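Local coordinates for bubble protein (Penicillium brevicompactum, PDB 1UOY) that may act as a secreted toxin of the fungal exudate, possibly recognising a molecule that carries a negatively charged surface, at residues S5-N8 / V9-R13. Numbering follows the deposited sequence.
Sequences SGYN and VDQRR
N8 and Q11 stand at the two ends of a type I beta turn and grip each other twice, a compact example of a turn whose closing backbone bond is seconded by a side chain. The backbone bond runs from Q11 N to N8 O at 3.0 Å. The second runs the other way: the turn brings Q11 round, and its chain, extended beyond CG, reaches across until OE1 takes the N-H of N8, with N8 N to Q11 OE1 2.8 Å. That bond is almost straight, 177° at the hydrogen, and lies in the carbonyl plane on a lone pair of the amide oxygen. The other end of the same amide, NE2, donates to the carbonyl of G29, so both ends hold the group in its rotation and tie the turn to the loop that follows strand 26-28.

Y7 crosses Q11 at about a right angle. Q11 OE1 lies at the edge of the Y7 ring, 3.5 Å from Y7 CD1, while the ring and amide planes are 58° apart. The side chain of N8 reaches D10, inside the turn. N8 sends ND2 to D10 OD1 at 3.0 Å, its CG turned opposite the backbone N (chi1 -159°), and meets the oxygen from above the carboxylate plane in a bent bond. D10 is also held from outside, by a salt bridge from R32 to OD1 and by the backbone N of G56 to OD2, which probably stabilise its negative charge.

R12 binds two carbonyls of the turn: NH1 donates to V9 O and, at 2.9 Å, to Q11 O. R13 NH2, bonded to the carbonyl of C3, also reaches the tyrosine through one water, which accepts from R13 NH2 at 2.9 Å and lies 2.7 Å from Y7 OH.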
ATOM      1  N   SER A   5      -7.816  12.301  -1.372  1.00 18.19           N
ATOM      2  CA  SER A   5      -8.579  12.873  -0.285  1.00 16.09           C
ATOM      3  C   SER A   5      -9.461  11.828   0.395  1.00 15.18           C
ATOM      4  O   SER A   5     -10.148  11.037  -0.256  1.00 17.75           O
ATOM      5  CB  SER A   5      -9.447  14.016  -0.827  1.00 24.40           C
ATOM      6  OG  SER A   5     -10.126  14.659   0.246  1.00 30.82           O
ATOM      7  N   GLY A   6      -9.436  11.844   1.723  1.00 16.00           N
ATOM      8  CA  GLY A   6     -10.219  10.887   2.495  1.00 13.94           C
ATOM      9  C   GLY A   6      -9.463   9.644   2.899  1.00 12.50           C
ATOM     10  O   GLY A   6     -10.003   8.808   3.633  1.00 15.15           O
ATOM     11  N   TYR A   7      -8.272   9.466   2.325  1.00 11.57           N
ATOM     12  CA  TYR A   7      -7.460   8.304   2.623  1.00 11.50           C
ATOM     13  C   TYR A   7      -6.288   8.711   3.525  1.00 10.09           C
ATOM     14  O   TYR A   7      -5.959   9.883   3.667  1.00 11.85           O
ATOM     15  CB  TYR A   7      -7.008   7.683   1.300  1.00 11.47           C
ATOM     16  CG  TYR A   7      -8.127   7.084   0.497  1.00 11.84           C
ATOM     17  CD1 TYR A   7      -8.593   5.811   0.756  1.00 13.07           C
ATOM     18  CD2 TYR A   7      -8.708   7.815  -0.544  1.00 13.75           C
ATOM     19  CE1 TYR A   7      -9.615   5.253  -0.010  1.00 12.47           C
ATOM     20  CE2 TYR A   7      -9.722   7.273  -1.309  1.00 15.52           C
ATOM     21  CZ  TYR A   7     -10.162   5.991  -1.032  1.00 17.64           C
ATOM     22  OH  TYR A   7     -11.138   5.436  -1.842  1.00 19.31           O
ATOM     23  N   ASN A   8      -5.667   7.700   4.123  1.00 10.23           N
ATOM     24  CA  ASN A   8      -4.652   7.893   5.148  1.00 10.70           C
ATOM     25  C   ASN A   8      -3.220   7.739   4.682  1.00  9.78           C
ATOM     26  O   ASN A   8      -2.983   7.209   3.572  1.00  9.03           O
ATOM     27  CB  ASN A   8      -4.967   6.916   6.301  1.00 10.22           C
ATOM     28  CG  ASN A   8      -4.345   7.317   7.621  1.00 13.76           C
ATOM     29  OD1 ASN A   8      -4.309   8.493   7.966  1.00 22.89           O
ATOM     30  ND2 ASN A   8      -3.814   6.347   8.347  1.00 15.76           N
ATOM     31  N   VAL A   9      -2.299   8.213   5.530  1.00  9.97           N
ATOM     32  CA  VAL A   9      -0.886   8.218   5.188  1.00  9.65           C
ATOM     33  C   VAL A   9      -0.282   6.842   5.034  1.00  8.98           C
ATOM     34  O   VAL A   9       0.834   6.754   4.537  1.00 10.34           O
ATOM     35  CB  VAL A   9      -0.051   9.037   6.213  1.00 10.12           C
ATOM     36  CG1 VAL A   9      -0.421  10.542   6.084  1.00 14.62           C
ATOM     37  CG2 VAL A   9      -0.273   8.533   7.611  1.00 12.06           C
ATOM     38  N   ASP A  10      -0.988   5.799   5.507  1.00  9.02           N
ATOM     39  CA  ASP A  10      -0.449   4.435   5.341  1.00  8.52           C
ATOM     40  C   ASP A  10      -1.001   3.790   4.078  1.00  8.57           C
ATOM     41  O   ASP A  10      -0.806   2.587   3.922  1.00  9.42           O
ATOM     42  CB  ASP A  10      -0.799   3.551   6.568  1.00  8.93           C
ATOM     43  CG  ASP A  10      -2.283   3.343   6.747  1.00  8.87           C
ATOM     44  OD1 ASP A  10      -3.081   4.230   6.349  1.00  9.36           O
ATOM     45  OD2 ASP A  10      -2.645   2.323   7.362  1.00 10.59           O
ATOM     46  N   GLN A  11      -1.616   4.552   3.169  1.00  7.86           N
ATOM     47  CA  GLN A  11      -2.236   3.971   1.985  1.00  7.22           C
ATOM     48  C   GLN A  11      -1.594   4.403   0.689  1.00  9.62           C
ATOM     49  O   GLN A  11      -1.129   5.560   0.580  1.00  8.81           O
ATOM     50  CB  GLN A  11      -3.714   4.319   1.965  1.00  8.02           C
ATOM     51  CG  GLN A  11      -4.423   3.761   3.177  1.00  8.18           C
ATOM     52  CD  GLN A  11      -5.905   3.983   3.107  1.00  8.30           C
ATOM     53  OE1 GLN A  11      -6.416   5.065   3.454  1.00  9.35           O
ATOM     54  NE2 GLN A  11      -6.633   2.961   2.620  1.00 10.59           N
ATOM     55  N   ARG A  12      -1.539   3.465  -0.263  1.00  8.60           N
ATOM     56  CA  ARG A  12      -0.991   3.709  -1.596  1.00  6.89           C
ATOM     57  C   ARG A  12      -1.909   3.022  -2.557  1.00  7.88           C
ATOM     58  O   ARG A  12      -2.516   1.978  -2.239  1.00 10.22           O
ATOM     59  CB  ARG A  12       0.443   3.165  -1.737  1.00  8.80           C
ATOM     60  CG  ARG A  12       1.420   3.808  -0.775  1.00  7.94           C
ATOM     61  CD  ARG A  12       1.747   5.246  -1.179  1.00  7.62           C
ATOM     62  NE  ARG A  12       2.831   5.812  -0.369  1.00  7.49           N
ATOM     63  CZ  ARG A  12       2.692   6.329   0.840  1.00  7.81           C
ATOM     64  NH1 ARG A  12       1.498   6.361   1.438  1.00 11.74           N
ATOM     65  NH2 ARG A  12       3.762   6.810   1.480  1.00 11.92           N
ATOM     66  N   ARG A  13      -2.056   3.593  -3.755  1.00  7.93           N
ATOM     67  CA  ARG A  13      -3.019   3.037  -4.694  1.00  8.56           C
ATOM     68  C   ARG A  13      -2.429   1.849  -5.446  1.00  9.46           C
ATOM     69  O   ARG A  13      -1.416   1.992  -6.160  1.00  8.90           O
ATOM     70  CB  ARG A  13      -3.517   4.148  -5.645  1.00  9.84           C
ATOM     71  CG  ARG A  13      -4.581   3.606  -6.593  1.00 11.47           C
ATOM     72  CD  ARG A  13      -5.269   4.797  -7.347  1.00 16.92           C
ATOM     73  NE  ARG A  13      -6.042   5.620  -6.418  1.00 17.34           N
ATOM     74  CZ  ARG A  13      -7.284   5.349  -5.998  1.00 20.49           C
ATOM     75  NH1 ARG A  13      -7.929   4.267  -6.431  1.00 21.46           N
ATOM     76  NH2 ARG A  13      -7.891   6.161  -5.138  1.00 15.67           N
TER
HETATM   77  O   HOH W   1     -10.740   5.972  -4.467  1.00 36.30           O
HETATM   78  O   HOH W   2      -3.314   7.549   0.602  1.00 15.43           O